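Local coordinates for protein putative platelet activating factor (Streptococcus pneumoniae, PDB 2HSJ) that is of unknown function but, as a GDSL-like lipase/acylhydrolase of the SGNH clan, probably hydrolyses ester bonds, at residues G67-L72 against K100-N105; E75-H80 against Q116-D121. All coordinates share one frame; numbering follows the deposited sequence.

In the fold
Contacts 1 and 2 both bring the stretch after strand 60-64 up to helix 104-121 or the turn leading into it; along the chain their segments alternate. G67-L72 meets K100-N105 at the surface, beside the first turn of that helix, whereas E75-H80 meets Q116-D121 near its far end in a largely buried packing. The centres are about 17 Å apart, but Y68 and H80 join the two: Y68 OH lies 2.7 Å from H80 NE2, a probable hydrogen bond. G67, in the first segment of contact 1, bonds to S43 OG, probably the nucleophile by family, while in contact 2 the V118 side chain is about 13 Å from a bound magnesium ion.

Contact 1 of 2, residues G67-L72 against K100-N105; sequences GYQTGL and KDVPVN
Q69 reaches across to K100 and V102 with its carboxamide, both ends of which meet aliphatic carbons. NE2 lies 3.5 Å from V102 CG2, while OE1 sits 3.8 Å from K100 CG, so the amide spans the two side chains in plain van der Waals contact. CG of Q69 stands beside its own backbone N (chi1 -64°) and the chain then runs extended, which carries the amide out to the opposite segment. Q69 and K100 cross at about a right angle. K100 bends at chi2 (-74°), turning the rest of its chain and NZ away, so that its CB and CG do the touching. V102 offers CG2, the methyl beside its backbone N.

Q69 is also the N-cap residue of helix 70-75, and L72 N makes a weak bond of 3.1 Å to Q69 O. V102 is placed by a Schellman motif with D101 at C-prime, in which V102 N bonds back to D97 O and closes helix 95-99. T70 OG1 bonds to D97 OD1 and N110 ND2, joining helix 70-75 to helices 95-99 and 104-121, and Y68 O takes N96 ND2. With G67 N bonded to S43 OG, these pieces are consistent with the oxyanion-hole region of an SGNH hydrolase, in which a glycine N-H and an asparagine side chain act with the serine.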
loop_
_atom_site.group_PDB
_atom_site.type_symbol
_atom_site.label_atom_id
_atom_site.label_comp_id
_atom_site.label_asym_id
_atom_site.label_seq_id
_atom_site.Cartn_x
_atom_site.Cartn_y
_atom_site.Cartn_z
ATOM N N GLY D 67 -0.514 -29.762 1.634
ATOM C CA GLY D 67 -0.069 -30.999 1.034
ATOM C C GLY D 67 0.982 -30.847 -0.060
ATOM O O GLY D 67 1.323 -31.839 -0.728
ATOM N N TYR D 68 1.528 -29.639 -0.248
ATOM C CA TYR D 68 2.399 -29.419 -1.418
ATOM C C TYR D 68 3.738 -30.112 -1.221
ATOM O O TYR D 68 4.201 -30.285 -0.099
ATOM C CB TYR D 68 2.674 -27.939 -1.603
ATOM C CG TYR D 68 2.296 -27.356 -2.954
ATOM C CD1 TYR D 68 1.214 -27.857 -3.702
ATOM C CD2 TYR D 68 2.982 -26.230 -3.450
ATOM C CE1 TYR D 68 0.849 -27.243 -4.928
ATOM C CE2 TYR D 68 2.615 -25.625 -4.636
ATOM C CZ TYR D 68 1.563 -26.119 -5.350
ATOM O OH TYR D 68 1.214 -25.519 -6.520
ATOM N N GLN D 69 4.314 -30.500 -2.339
ATOM C CA GLN D 69 5.629 -31.119 -2.408
ATOM C C GLN D 69 6.406 -30.343 -3.440
ATOM O O GLN D 69 5.826 -29.650 -4.264
ATOM C CB GLN D 69 5.534 -32.560 -2.881
ATOM C CG GLN D 69 4.777 -33.469 -1.948
ATOM C CD GLN D 69 4.520 -34.823 -2.585
ATOM O OE1 GLN D 69 3.382 -35.259 -2.692
ATOM N NE2 GLN D 69 5.576 -35.483 -3.020
ATOM N N THR D 70 7.725 -30.516 -3.443
ATOM C CA THR D 70 8.591 -29.747 -4.352
ATOM C C THR D 70 8.214 -29.936 -5.822
ATOM O O THR D 70 8.234 -29.002 -6.603
ATOM C CB THR D 70 10.113 -30.068 -4.155
ATOM O OG1 THR D 70 10.373 -31.438 -4.511
ATOM C CG2 THR D 70 10.574 -29.766 -2.684
ATOM N N GLY D 71 7.871 -31.158 -6.214
ATOM C CA GLY D 71 7.493 -31.396 -7.612
ATOM C C GLY D 71 6.224 -30.676 -8.048
ATOM O O GLY D 71 6.143 -30.182 -9.181
ATOM N N LEU D 72 5.237 -30.609 -7.144
ATOM C CA LEU D 72 3.971 -29.952 -7.459
ATOM C C LEU D 72 4.197 -28.449 -7.593
ATOM O O LEU D 72 3.629 -27.786 -8.482
ATOM C CB LEU D 72 2.943 -30.210 -6.350
ATOM C CG LEU D 72 2.579 -31.664 -6.058
ATOM C CD1 LEU D 72 1.705 -31.737 -4.784
ATOM C CD2 LEU D 72 1.860 -32.290 -7.249
ATOM N N LYS D 100 6.305 -38.663 1.841
ATOM C CA LYS D 100 5.988 -39.510 0.678
ATOM C C LYS D 100 7.194 -40.290 0.162
ATOM O O LYS D 100 7.113 -40.945 -0.896
ATOM C CB LYS D 100 5.434 -38.650 -0.461
ATOM C CG LYS D 100 4.025 -38.150 -0.240
ATOM C CD LYS D 100 3.011 -39.248 -0.422
ATOM C CE LYS D 100 1.612 -38.771 -0.069
ATOM N NZ LYS D 100 0.663 -39.932 -0.156
ATOM N N ASP D 101 8.302 -40.227 0.894
ATOM C CA ASP D 101 9.530 -40.960 0.539
ATOM C C ASP D 101 10.106 -40.590 -0.849
ATOM O O ASP D 101 10.711 -41.422 -1.536
ATOM C CB ASP D 101 9.314 -42.479 0.678
ATOM C CG ASP D 101 10.548 -43.204 1.171
ATOM O OD1 ASP D 101 11.472 -42.564 1.731
ATOM O OD2 ASP D 101 10.602 -44.438 0.987
ATOM N N VAL D 102 9.932 -39.331 -1.246
ATOM C CA VAL D 102 10.560 -38.772 -2.457
ATOM C C VAL D 102 12.084 -38.790 -2.284
ATOM O O VAL D 102 12.557 -38.415 -1.215
ATOM C CB VAL D 102 10.089 -37.317 -2.679
ATOM C CG1 VAL D 102 10.884 -36.653 -3.802
ATOM C CG2 VAL D 102 8.615 -37.310 -2.997
ATOM N N PRO D 103 12.848 -39.272 -3.297
ATOM C CA PRO D 103 14.310 -39.272 -3.104
ATOM C C PRO D 103 14.842 -37.866 -2.875
ATOM O O PRO D 103 14.411 -36.926 -3.547
ATOM C CB PRO D 103 14.853 -39.857 -4.420
ATOM C CG PRO D 103 13.694 -40.691 -4.960
ATOM C CD PRO D 103 12.469 -39.874 -4.591
ATOM N N VAL D 104 15.753 -37.717 -1.914
ATOM C CA VAL D 104 16.283 -36.387 -1.607
ATOM C C VAL D 104 16.863 -35.684 -2.841
ATOM O O VAL D 104 16.658 -34.492 -3.035
ATOM C CB VAL D 104 17.266 -36.402 -0.397
ATOM C CG1 VAL D 104 18.513 -37.269 -0.667
ATOM C CG2 VAL D 104 17.676 -34.987 0.006
ATOM N N ASN D 105 17.583 -36.420 -3.686
ATOM C CA ASN D 105 18.125 -35.847 -4.914
ATOM C C ASN D 105 17.056 -35.343 -5.884
ATOM O O ASN D 105 17.284 -34.368 -6.599
ATOM C CB ASN D 105 18.997 -36.867 -5.646
ATOM C CG ASN D 105 20.349 -37.085 -4.982
ATOM O OD1 ASN D 105 20.815 -36.268 -4.182
ATOM N ND2 ASN D 105 20.996 -38.195 -5.325
#

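Contact 2 of 2, residues E75-H80 against Q116-D121; sequences ENLDAH and QSVARD
The nearest CA atoms of the two segments are those of L77 and S117, 8.7 Å apart. The contact joins two successive beta-alpha-beta crossovers of the parallel alpha/beta fold of SGNH hydrolases, one leading from strand 60-64 to strand 88-92, the other from 88-92 to 126-130. Q116-D121 is regular helix, the last part of helix 104-121, with D121 N bonded to S117 O. The other segment begins where helix 70-75 ends: N76 leaves helical geometry, and L77, D78 and A79 return to helical angles without the regular bonds. Two i to i+3 bonds curl this part instead, A79 N to N76 O and H80 N to L77 O, both 2.9 Å.

A single leucine branch carries the packing. In L77, CG anti to the backbone N (chi1 -175°) carries the branch point toward the helix, and chi2 (59°) leaves CD2 leading. This methyl rests against the S117 side chain, 3.7 Å from OG and 3.8 Å from CB, and meets V118 CG2 more loosely, at 4.4 Å. S117 OG is itself anti to the backbone N (chi1 -174°), which brings the hydroxyl round to the leucine. L77 and V118 are buried, whereas S117 is partly exposed, so the contact passes from apolar core toward the surface.

R25 of helix 3-30 holds the turn from outside, through a salt bridge to D78 and a bond from NH2 to N76 OD1. On the helix side, Q116 NE2 bonds to OH of Y167, a residue of the magnesium site. Within the turn the H80 ring lies edge-on to the backbone, with N76 O in the ring plane 3.2 Å from H80 CD2.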
loop_
_atom_site.group_PDB
_atom_site.type_symbol
_atom_site.label_atom_id
_atom_site.label_comp_id
_atom_site.label_asym_id
_atom_site.label_seq_id
_atom_site.Cartn_x
_atom_site.Cartn_y
_atom_site.Cartn_z
ATOM N N GLU D 75 5.960 -27.667 -10.958
ATOM C CA GLU D 75 5.031 -27.797 -12.074
ATOM C C GLU D 75 4.075 -26.600 -12.177
ATOM O O GLU D 75 3.735 -26.155 -13.281
ATOM C CB GLU D 75 4.237 -29.091 -11.893
ATOM C CG GLU D 75 3.403 -29.490 -13.073
ATOM C CD GLU D 75 2.397 -30.580 -12.730
ATOM O OE1 GLU D 75 2.687 -31.409 -11.828
ATOM O OE2 GLU D 75 1.315 -30.595 -13.360
ATOM N N ASN D 76 3.676 -26.069 -11.012
ATOM C CA ASN D 76 2.677 -25.006 -10.939
ATOM C C ASN D 76 3.240 -23.696 -10.439
ATOM O O ASN D 76 2.507 -22.890 -9.876
ATOM C CB ASN D 76 1.541 -25.445 -10.034
ATOM C CG ASN D 76 0.763 -26.578 -10.646
ATOM O OD1 ASN D 76 -0.078 -26.360 -11.523
ATOM N ND2 ASN D 76 1.093 -27.803 -10.251
ATOM N N LEU D 77 4.541 -23.481 -10.645
ATOM C CA LEU D 77 5.214 -22.344 -10.034
ATOM C C LEU D 77 4.572 -20.994 -10.361
ATOM O O LEU D 77 4.571 -20.063 -9.532
ATOM C CB LEU D 77 6.682 -22.348 -10.450
ATOM C CG LEU D 77 7.573 -21.293 -9.799
ATOM C CD1 LEU D 77 7.581 -21.417 -8.274
ATOM C CD2 LEU D 77 9.019 -21.441 -10.357
ATOM N N ASP D 78 4.002 -20.900 -11.564
ATOM C CA ASP D 78 3.369 -19.659 -12.006
ATOM C C ASP D 78 2.233 -19.206 -11.104
ATOM O O ASP D 78 1.919 -18.010 -11.045
ATOM C CB ASP D 78 2.795 -19.839 -13.427
ATOM C CG ASP D 78 1.648 -20.841 -13.488
ATOM O OD1 ASP D 78 1.849 -22.032 -13.207
ATOM O OD2 ASP D 78 0.533 -20.432 -13.877
ATOM N N ALA D 79 1.575 -20.153 -10.449
ATOM C CA ALA D 79 0.463 -19.776 -9.569
ATOM C C ALA D 79 0.954 -18.995 -8.332
ATOM O O ALA D 79 0.149 -18.371 -7.623
ATOM C CB ALA D 79 -0.332 -21.025 -9.144
ATOM N N HIS D 80 2.262 -19.060 -8.079
ATOM C CA HIS D 80 2.785 -18.608 -6.781
ATOM C C HIS D 80 3.545 -17.324 -6.879
ATOM O O HIS D 80 4.032 -16.834 -5.862
ATOM C CB HIS D 80 3.655 -19.700 -6.166
ATOM C CG HIS D 80 2.900 -20.972 -5.968
ATOM N ND1 HIS D 80 2.266 -21.288 -4.784
ATOM C CD2 HIS D 80 2.630 -21.985 -6.824
ATOM C CE1 HIS D 80 1.658 -22.455 -4.912
ATOM N NE2 HIS D 80 1.830 -22.884 -6.151
ATOM N N GLN D 116 16.304 -21.478 -10.161
ATOM C CA GLN D 116 16.691 -21.004 -11.483
ATOM C C GLN D 116 15.537 -20.340 -12.257
ATOM O O GLN D 116 15.744 -19.371 -12.982
ATOM C CB GLN D 116 17.273 -22.140 -12.298
ATOM C CG GLN D 116 18.541 -22.683 -11.704
ATOM C CD GLN D 116 19.003 -23.942 -12.409
ATOM O OE1 GLN D 116 18.253 -24.565 -13.162
ATOM N NE2 GLN D 116 20.231 -24.328 -12.162
ATOM N N SER D 117 14.316 -20.852 -12.095
ATOM C CA SER D 117 13.191 -20.252 -12.790
ATOM C C SER D 117 12.881 -18.849 -12.228
ATOM O O SER D 117 12.640 -17.891 -12.976
ATOM C CB SER D 117 12.001 -21.184 -12.680
ATOM O OG SER D 117 10.919 -20.713 -13.465
ATOM N N VAL D 118 12.933 -18.726 -10.910
ATOM C CA VAL D 118 12.740 -17.423 -10.275
ATOM C C VAL D 118 13.805 -16.418 -10.720
ATOM O O VAL D 118 13.478 -15.245 -10.968
ATOM C CB VAL D 118 12.721 -17.558 -8.741
ATOM C CG1 VAL D 118 12.723 -16.166 -8.057
ATOM C CG2 VAL D 118 11.518 -18.394 -8.292
ATOM N N ALA D 119 15.058 -16.871 -10.854
ATOM C CA ALA D 119 16.183 -15.996 -11.275
ATOM C C ALA D 119 15.954 -15.355 -12.644
ATOM O O ALA D 119 16.355 -14.212 -12.895
ATOM C CB ALA D 119 17.511 -16.788 -11.315
ATOM N N ARG D 120 15.331 -16.123 -13.530
ATOM C CA ARG D 120 15.047 -15.654 -14.863
ATOM C C ARG D 120 13.973 -14.583 -14.816
ATOM O O ARG D 120 14.119 -13.545 -15.442
ATOM C CB ARG D 120 14.592 -16.816 -15.756
ATOM C CG ARG D 120 15.708 -17.724 -16.215
ATOM C CD ARG D 120 15.134 -19.065 -16.684
ATOM N NE ARG D 120 14.345 -18.925 -17.907
ATOM C CZ ARG D 120 13.836 -19.947 -18.591
ATOM N NH1 ARG D 120 14.031 -21.202 -18.178
ATOM N NH2 ARG D 120 13.125 -19.716 -19.690
ATOM N N ASP D 121 12.898 -14.826 -14.067
ATOM C CA ASP D 121 11.753 -13.918 -14.090
ATOM C C ASP D 121 11.777 -12.810 -13.026
ATOM O O ASP D 121 11.122 -11.767 -13.195
ATOM C CB ASP D 121 10.440 -14.711 -13.970
ATOM C CG ASP D 121 10.182 -15.629 -15.167
ATOM O OD1 ASP D 121 10.756 -15.400 -16.269
ATOM O OD2 ASP D 121 9.402 -16.590 -14.991
#